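Local coordinates for protein sulfoquinovosidase (Escherichia coli, PDB 5AEE) that hydrolyses sulfoquinovosyl diacylglycerides and simple sulfoquinovosides, releasing sulfoquinovose for sulfoglycolysis as a source of carbon and sulfur, at residues D49-N54 with C169-G174; L331-P336 with M403-E408; F453-S458 with M467-N472. The protein carries 1 engineered substitution. All coordinates share one frame; numbering follows the deposited sequence.

Overall arrangement
Contacts 2 and 3 sit side by side in the (beta/alpha)8 barrel of this family 31 glycosidase, their centres 9 Å apart. Strands 401-404 and 451-454 are neighbours there, and contact 3 joins 451-454 to 468-469, closing the barrel. Arg455 of contact 3 ties the two together: its NE lies 2.7 Å from OD1 of Asp405 and its NH2 2.8 Å from OE2 of Glu408, both salt bridges. Both contacts touch the bound nitrophenyl sulfoquinovoside, with the nucleophile Asp405 in contact 2 and the engineered Asn472 in contact 3. Contact 1 lies about 21 Å from contact 2 and 20 Å from contact 3, centre to centre. Its Arg52 side chain is about 5 Å from the ligand.

Contact 1 of 3, residues D49-N54 with C169-G174; sequences DMFRGN and CKENAG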
# COMPACT_ATOMS: atom_id res chain seq x y z
N ASP A 49 -17.31 -3.99 14.31
CA ASP A 49 -16.75 -3.42 15.54
C ASP A 49 -15.27 -3.11 15.35
O ASP A 49 -14.56 -3.80 14.63
CB ASP A 49 -16.92 -4.39 16.72
CG ASP A 49 -18.40 -4.67 17.05
OD1 ASP A 49 -19.09 -3.70 17.44
OD2 ASP A 49 -18.86 -5.84 16.91
N MET A 50 -14.81 -2.07 16.01
CA MET A 50 -13.47 -1.65 15.86
C MET A 50 -12.92 -1.43 17.25
O MET A 50 -13.60 -0.83 18.09
CB MET A 50 -13.46 -0.35 15.10
CG MET A 50 -12.08 0.20 14.85
SD MET A 50 -11.55 1.21 16.21
CE MET A 50 -11.89 2.83 15.55
N PHE A 51 -11.70 -1.86 17.47
CA PHE A 51 -10.94 -1.42 18.64
C PHE A 51 -9.55 -1.07 18.14
O PHE A 51 -8.82 -1.94 17.68
CB PHE A 51 -10.87 -2.53 19.71
CG PHE A 51 -10.09 -2.13 20.92
CD1 PHE A 51 -10.48 -1.03 21.68
CD2 PHE A 51 -8.91 -2.83 21.28
CE1 PHE A 51 -9.74 -0.64 22.80
CE2 PHE A 51 -8.17 -2.44 22.39
CZ PHE A 51 -8.59 -1.35 23.16
N ARG A 52 -9.21 0.21 18.23
CA ARG A 52 -7.91 0.72 17.83
C ARG A 52 -7.50 0.34 16.42
O ARG A 52 -6.38 -0.10 16.17
CB ARG A 52 -6.87 0.31 18.85
CG ARG A 52 -7.10 1.02 20.17
CD ARG A 52 -6.04 0.64 21.18
NE ARG A 52 -6.42 1.12 22.49
CZ ARG A 52 -5.82 0.80 23.62
NH1 ARG A 52 -4.78 -0.02 23.62
NH2 ARG A 52 -6.24 1.33 24.76
N GLY A 53 -8.42 0.54 15.49
CA GLY A 53 -8.20 0.21 14.09
C GLY A 53 -8.27 -1.28 13.71
O GLY A 53 -8.19 -1.66 12.51
N ASN A 54 -8.44 -2.13 14.70
CA ASN A 54 -8.49 -3.57 14.45
C ASN A 54 -9.98 -3.85 14.35
O ASN A 54 -10.72 -3.57 15.33
CB ASN A 54 -7.86 -4.30 15.58
CG ASN A 54 -6.40 -4.01 15.73
OD1 ASN A 54 -5.60 -4.34 14.88
ND2 ASN A 54 -6.04 -3.46 16.80
N CYS A 169 -4.64 -11.76 22.03
CA CYS A 169 -5.05 -11.78 23.45
C CYS A 169 -5.15 -10.41 24.01
O CYS A 169 -6.14 -10.06 24.66
CB CYS A 169 -4.03 -12.56 24.27
SG CYS A 169 -4.19 -14.30 23.81
N LYS A 170 -4.12 -9.64 23.72
CA LYS A 170 -4.02 -8.31 24.25
C LYS A 170 -5.08 -7.39 23.64
O LYS A 170 -5.69 -6.66 24.41
CB LYS A 170 -2.61 -7.74 24.08
CG LYS A 170 -2.33 -6.60 25.05
CD LYS A 170 -1.07 -5.83 24.67
CE LYS A 170 -1.12 -4.37 25.10
NZ LYS A 170 0.03 -3.66 24.46
N GLU A 171 -5.33 -7.42 22.31
CA GLU A 171 -6.32 -6.50 21.73
C GLU A 171 -6.89 -6.80 20.34
O GLU A 171 -7.11 -5.88 19.53
CB GLU A 171 -5.76 -5.07 21.75
CG GLU A 171 -4.26 -4.93 21.54
CD GLU A 171 -3.79 -3.52 21.82
OE1 GLU A 171 -4.65 -2.59 21.90
OE2 GLU A 171 -2.55 -3.35 21.98
N ASN A 172 -7.18 -8.06 20.08
CA ASN A 172 -7.54 -8.53 18.76
C ASN A 172 -6.63 -7.95 17.67
O ASN A 172 -7.11 -7.62 16.59
CB ASN A 172 -9.02 -8.23 18.47
CG ASN A 172 -9.49 -8.90 17.14
OD1 ASN A 172 -9.25 -10.09 16.92
ND2 ASN A 172 -10.11 -8.11 16.23
N ALA A 173 -5.32 -7.84 17.95
CA ALA A 173 -4.45 -7.03 17.11
C ALA A 173 -3.46 -7.86 16.24
O ALA A 173 -2.65 -7.32 15.47
CB ALA A 173 -3.69 -6.02 17.95
N GLY A 174 -3.56 -9.18 16.30
CA GLY A 174 -2.63 -10.01 15.56
C GLY A 174 -2.88 -10.06 14.07
O GLY A 174 -1.95 -10.14 13.25
O HOH W 1 -3.16 -4.80 14.59
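Glu171 meets Phe51 and Arg52 at a type I' beta turn from Phe51 to Asn54. The turn closes a beta hairpin, joining strand 39-51 to strand 54-75. It faces the end of helix 162-171 in the N-terminal galactose mutarotase-like domain, where Asn172 leaves the helix with positive phi. The tight part is around the buried Asn54. Its CB lies 3.6 Å from O of Asn172, and its ND2 3.7 Å from CB of Ala173. The amide is held by its own turn: ND2 donates to O of Phe51, which also accepts from the backbone N of Asn54.

The looser side is that of Phe51 and Glu171. Phe51 is exposed, and its CE2 touches CB and OE1 of Glu171. With CG anti to the carbonyl carbon (chi1 -68°), Arg52 lays CG over the Phe51 ring; its extended chain carries the guanidinium toward Glu171. NH1 makes a salt bridge to OE1 of Glu171 at 3.1 Å, its hydrogen bond weak and bent. Lys170 joins from the other oxygen of Glu171. Glu366, which takes NE, is the stronger partner of this ligand-pocket arginine. One water donates to OD1 of Asn54, at 2.5 Å, and to O of Ala173, at 2.7 Å.

Contact 2 of 3, residues L331-P336 with M403-E408; sequences LAYINP and MADFGE. With NSQ (4-nitrophenyl alpha-D-6-sulfoquinovoside), chain E.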
# COMPACT_ATOMS: atom_id res chain seq x y z
N LEU A 331 11.78 16.30 7.19
CA LEU A 331 10.46 15.67 7.00
C LEU A 331 9.73 15.54 8.34
O LEU A 331 10.38 15.27 9.38
CB LEU A 331 10.62 14.31 6.34
CG LEU A 331 11.24 14.39 4.91
CD1 LEU A 331 12.78 14.39 4.93
CD2 LEU A 331 10.76 13.15 4.16
N ALA A 332 8.40 15.72 8.32
CA ALA A 332 7.58 15.72 9.54
C ALA A 332 6.52 14.58 9.49
O ALA A 332 6.74 13.60 8.80
CB ALA A 332 6.99 17.06 9.78
N TYR A 333 5.40 14.75 10.15
CA TYR A 333 4.40 13.69 10.36
C TYR A 333 3.03 14.40 10.50
O TYR A 333 2.87 15.42 11.23
CB TYR A 333 4.71 12.89 11.62
CG TYR A 333 3.65 11.82 11.90
CD1 TYR A 333 2.46 12.16 12.57
CD2 TYR A 333 3.79 10.55 11.49
CE1 TYR A 333 1.48 11.21 12.79
CE2 TYR A 333 2.77 9.56 11.73
CZ TYR A 333 1.63 9.93 12.35
OH TYR A 333 0.60 9.04 12.62
N ILE A 334 2.02 13.86 9.84
CA ILE A 334 0.62 14.37 10.01
C ILE A 334 -0.27 13.18 9.71
O ILE A 334 0.11 12.31 8.93
CB ILE A 334 0.33 15.56 9.08
CG1 ILE A 334 -1.06 16.18 9.33
CG2 ILE A 334 0.57 15.19 7.63
CD1 ILE A 334 -1.20 17.62 8.85
N ASN A 335 -1.38 13.10 10.43
CA ASN A 335 -2.46 12.23 10.05
C ASN A 335 -3.78 13.04 10.00
O ASN A 335 -3.78 14.18 10.36
CB ASN A 335 -2.45 10.97 10.88
CG ASN A 335 -2.84 11.16 12.32
OD1 ASN A 335 -3.86 11.75 12.65
ND2 ASN A 335 -1.97 10.63 13.22
N PRO A 336 -4.89 12.43 9.59
CA PRO A 336 -6.06 13.25 9.45
C PRO A 336 -7.00 13.24 10.70
O PRO A 336 -8.21 13.47 10.59
CB PRO A 336 -6.74 12.64 8.23
CG PRO A 336 -6.46 11.21 8.37
CD PRO A 336 -5.14 11.06 9.18
N MET A 403 5.63 11.93 6.52
CA MET A 403 4.68 10.81 6.69
C MET A 403 3.25 11.35 6.77
O MET A 403 2.94 12.09 7.72
CB MET A 403 5.04 10.00 7.94
CG MET A 403 4.15 8.76 8.19
SD MET A 403 4.79 7.79 9.54
CE MET A 403 6.06 6.90 8.71
N ALA A 404 2.42 11.04 5.76
CA ALA A 404 0.98 11.26 5.83
C ALA A 404 0.31 9.93 6.17
O ALA A 404 0.07 9.08 5.27
CB ALA A 404 0.45 11.75 4.55
N ASP A 405 -0.02 9.79 7.46
CA ASP A 405 -0.27 8.49 8.06
C ASP A 405 -1.74 8.31 8.23
O ASP A 405 -2.50 9.23 8.03
CB ASP A 405 0.52 8.40 9.34
CG ASP A 405 0.54 7.02 9.96
OD1 ASP A 405 0.28 5.99 9.30
OD2 ASP A 405 0.93 6.97 11.14
N PHE A 406 -2.15 7.09 8.51
CA PHE A 406 -3.48 6.70 8.87
C PHE A 406 -4.40 6.94 7.70
O PHE A 406 -3.90 7.07 6.58
CB PHE A 406 -4.01 7.32 10.20
CG PHE A 406 -3.35 6.79 11.40
CD1 PHE A 406 -2.20 7.36 11.87
CD2 PHE A 406 -3.91 5.70 12.09
CE1 PHE A 406 -1.56 6.81 12.98
CE2 PHE A 406 -3.32 5.20 13.23
CZ PHE A 406 -2.11 5.72 13.63
N GLY A 407 -5.72 6.95 7.91
CA GLY A 407 -6.67 6.87 6.79
C GLY A 407 -7.48 5.56 6.88
O GLY A 407 -8.48 5.42 6.16
N GLU A 408 -7.04 4.62 7.72
CA GLU A 408 -7.71 3.26 7.85
C GLU A 408 -8.65 3.09 9.04
O GLU A 408 -9.19 1.97 9.29
CB GLU A 408 -6.63 2.16 7.93
CG GLU A 408 -5.93 1.96 9.27
CD GLU A 408 -4.88 3.01 9.60
OE1 GLU A 408 -4.68 3.95 8.81
OE2 GLU A 408 -4.25 2.86 10.65
O12 NSQ E . 0.70 6.83 15.96
S10 NSQ E . 2.04 7.40 16.24
O13 NSQ E . 2.12 8.82 16.62
O11 NSQ E . 2.71 6.50 17.18
C6 NSQ E . 2.96 7.37 14.78
C5 NSQ E . 3.19 6.00 14.15
O5 NSQ E . 1.90 5.68 13.53
C1 NSQ E . 1.86 4.58 12.68
C2 NSQ E . 2.98 4.64 11.62
O2 NSQ E . 2.82 3.50 10.82
C3 NSQ E . 4.32 4.75 12.32
O3 NSQ E . 5.40 4.79 11.42
C4 NSQ E . 4.37 6.00 13.17
O4 NSQ E . 5.64 6.01 13.89
O1 NSQ E . 2.02 3.46 13.55
C25 NSQ E . 0.96 3.12 14.29
C26 NSQ E . -0.24 2.74 13.65
C27 NSQ E . -1.32 2.46 14.42
C28 NSQ E . -1.21 2.47 15.81
N32 NSQ E . -2.37 2.22 16.57
O33 NSQ E . -2.40 2.60 17.77
O34 NSQ E . -3.44 1.81 15.99
C29 NSQ E . -0.02 2.87 16.41
C30 NSQ E . 1.09 3.19 15.64
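The hydroxyl of Tyr333 is gripped from two sides. It donates to OD2 of Asp405 at 2.6 Å, and it accepts a nearly straight bond from ND2 of Asn335 (169°), in the plane of that amide. OD2 is met on its anti side, and the ring and carboxylate planes stand 80° apart. The same OD2 lies 2.9 Å from O5 of the bound sulfoquinovoside. The second oxygen, OD1, is held by Arg455. Tyr333 and Arg455, one on each oxygen, probably limit the turning of the carboxylate.

The ring of Tyr333 also meets Met403 and Phe406. CG anti to the backbone N (chi1 177°) carries the ring across Met403, whose SD sits at the ring edge, 3.5 Å from CE2 of Tyr333, as a Met-aromatic contact. The Phe406 ring points its edge at the hydroxyl, with CE1 of Phe406 3.1 Å from OH of Tyr333. Its CZ packs 3.4 Å from C27 of the nitrophenyl group. Asn335 runs alongside Phe406, and its OD1 accepts from the backbone N of Tyr337.

The backbones pair in parallel. N of Ile334 donates to O of Met403, and N of Asp405 to O of Ile334, both at 2.9 Å. Ile334 and Ala404 face the surrounding helices, touching Trp433. Adjacent parallel strands with the nucleophile just past a strand end are characteristic of the (beta/alpha)8 barrel active site of family 31 glycosidases.

Contact 3 of 3, residues F453-S458 with M467-N472; sequences FMRAGS and MMWAGN. Engineered in segment 467-472: Asn472 (natural residue Asp). With CA (calcium ion), chain C; NSQ (4-nitrophenyl alpha-D-6-sulfoquinovoside), chain E.
Trp469 packs its six-membered ring against Arg455 and Phe453. CB of Arg455 lies over the indole face as a CH-pi contact, 3.6 Å from the ring centroid. Phe453 turns an edge toward the indole in an offset edge-to-face pair, the planes at 83°; its CD2 is 3.6 Å from CE3 of Trp469. A chi1 of 45° sets the phenyl group between the backbone N and the carbonyl carbon.

Met468 bends at chi2 and chi3, folding its CE back to 3.3 Å from O of Met454. The backbones join by a single bridge, with N of Trp469 donating to O of Met454 at 2.8 Å.

Arg455 bends at chi3, and its CD passes 3.5 Å from CA of Gly471. One guanidinium face meets C26 of the ligand; Asp405, Glu408 and Glu152 bind the group. Replacing Trp469 by an alanine is likely to strip the aromatic cover from CB of Arg455 and leave the Phe453 edge without its partner.

Asn472 is engineered from aspartate, the inferred proton donor. Its O binds calcium. Its ND2 donates almost straight (174°) to the glycosidic O1, and its OD1 accepts from O2. An amide thus stands where the acid would probably protonate the leaving group.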
# COMPACT_ATOMS: atom_id res chain seq x y z
N PHE A 453 4.58 10.44 2.10
CA PHE A 453 4.49 9.02 1.95
C PHE A 453 3.40 8.54 2.83
O PHE A 453 3.20 9.07 3.88
CB PHE A 453 5.87 8.29 2.18
CG PHE A 453 6.64 8.75 3.38
CD1 PHE A 453 7.40 9.90 3.32
CD2 PHE A 453 6.63 8.05 4.55
CE1 PHE A 453 8.13 10.29 4.43
CE2 PHE A 453 7.34 8.45 5.66
CZ PHE A 453 8.10 9.58 5.59
N MET A 454 2.69 7.51 2.38
CA MET A 454 1.48 7.10 3.02
C MET A 454 1.46 5.61 3.22
O MET A 454 2.14 4.85 2.54
CB MET A 454 0.23 7.39 2.07
CG MET A 454 0.10 8.90 1.86
SD MET A 454 -1.42 9.33 0.97
CE MET A 454 -2.52 9.44 2.36
N ARG A 455 0.64 5.23 4.15
CA ARG A 455 0.51 3.80 4.57
C ARG A 455 -0.83 3.32 4.05
O ARG A 455 -0.87 2.46 3.18
CB ARG A 455 0.61 3.76 6.12
CG ARG A 455 0.33 2.43 6.80
CD ARG A 455 0.80 2.41 8.24
NE ARG A 455 -0.02 3.28 9.10
CZ ARG A 455 -1.06 2.93 9.81
NH1 ARG A 455 -1.52 1.66 9.87
NH2 ARG A 455 -1.67 3.87 10.53
N ALA A 456 -1.91 3.86 4.59
CA ALA A 456 -3.24 3.54 4.09
C ALA A 456 -3.41 3.98 2.64
O ALA A 456 -2.85 5.02 2.20
CB ALA A 456 -4.33 4.13 4.97
N GLY A 457 -4.18 3.23 1.89
CA GLY A 457 -4.53 3.67 0.54
C GLY A 457 -5.82 3.06 0.12
O GLY A 457 -6.29 2.17 0.79
N SER A 458 -6.36 3.61 -0.98
CA SER A 458 -7.57 3.10 -1.62
C SER A 458 -7.54 3.55 -3.08
O SER A 458 -6.62 4.29 -3.50
CB SER A 458 -8.86 3.61 -0.90
OG SER A 458 -9.03 5.03 -0.98
N MET A 467 4.02 8.47 -2.68
CA MET A 467 4.90 7.36 -2.25
C MET A 467 4.15 6.56 -1.23
O MET A 467 3.46 7.14 -0.36
CB MET A 467 6.17 7.89 -1.63
CG MET A 467 7.02 6.86 -0.92
SD MET A 467 7.82 5.60 -1.95
CE MET A 467 9.11 6.62 -2.72
N MET A 468 4.15 5.25 -1.39
CA MET A 468 3.65 4.38 -0.33
C MET A 468 4.82 3.88 0.53
O MET A 468 5.92 3.67 0.01
CB MET A 468 2.94 3.17 -0.91
CG MET A 468 1.86 3.55 -1.86
SD MET A 468 0.62 4.73 -1.35
CE MET A 468 -0.03 4.06 0.19
N TRP A 469 4.58 3.69 1.84
CA TRP A 469 5.50 2.91 2.63
C TRP A 469 4.73 1.69 3.16
O TRP A 469 3.53 1.75 3.29
CB TRP A 469 6.30 3.67 3.67
CG TRP A 469 5.80 3.66 5.07
CD1 TRP A 469 6.22 2.80 6.06
CD2 TRP A 469 4.84 4.49 5.64
NE1 TRP A 469 5.54 3.05 7.19
CE2 TRP A 469 4.70 4.09 6.99
CE3 TRP A 469 4.04 5.55 5.15
CZ2 TRP A 469 3.82 4.68 7.85
CZ3 TRP A 469 3.19 6.18 6.03
CH2 TRP A 469 3.06 5.73 7.36
N ALA A 470 5.48 0.65 3.51
CA ALA A 470 4.88 -0.64 3.89
C ALA A 470 4.28 -0.73 5.31
O ALA A 470 3.89 -1.85 5.74
CB ALA A 470 5.90 -1.76 3.70
N GLY A 471 4.10 0.39 5.99
CA GLY A 471 3.46 0.39 7.28
C GLY A 471 4.34 -0.33 8.29
O GLY A 471 5.55 -0.32 8.17
N ASN A 472 3.73 -0.97 9.25
CA ASN A 472 4.46 -1.48 10.44
C ASN A 472 4.74 -2.94 10.34
O ASN A 472 3.82 -3.76 10.51
CB ASN A 472 3.60 -1.20 11.67
CG ASN A 472 3.44 0.25 11.97
OD1 ASN A 472 4.12 1.10 11.41
ND2 ASN A 472 2.55 0.54 12.90
CA CA C . 2.45 -5.47 11.13
O12 NSQ E . 0.70 6.83 15.96
S10 NSQ E . 2.04 7.40 16.24
O13 NSQ E . 2.12 8.82 16.62
O11 NSQ E . 2.71 6.50 17.18
C6 NSQ E . 2.96 7.37 14.78
C5 NSQ E . 3.19 6.00 14.15
O5 NSQ E . 1.90 5.68 13.53
C1 NSQ E . 1.86 4.58 12.68
C2 NSQ E . 2.98 4.64 11.62
O2 NSQ E . 2.82 3.50 10.82
C3 NSQ E . 4.32 4.75 12.32
O3 NSQ E . 5.40 4.79 11.42
C4 NSQ E . 4.37 6.00 13.17
O4 NSQ E . 5.64 6.01 13.89
O1 NSQ E . 2.02 3.46 13.55
C25 NSQ E . 0.96 3.12 14.29
C26 NSQ E . -0.24 2.74 13.65
C27 NSQ E . -1.32 2.46 14.42
C28 NSQ E . -1.21 2.47 15.81
N32 NSQ E . -2.37 2.22 16.57
O33 NSQ E . -2.40 2.60 17.77
O34 NSQ E . -3.44 1.81 15.99
C29 NSQ E . -0.02 2.87 16.41
C30 NSQ E . 1.09 3.19 15.64
O HOH W 2 0.40 -1.06 10.18
O HOH W 3 3.80 -5.20 13.06
O HOH W 4 1.11 -3.70 11.92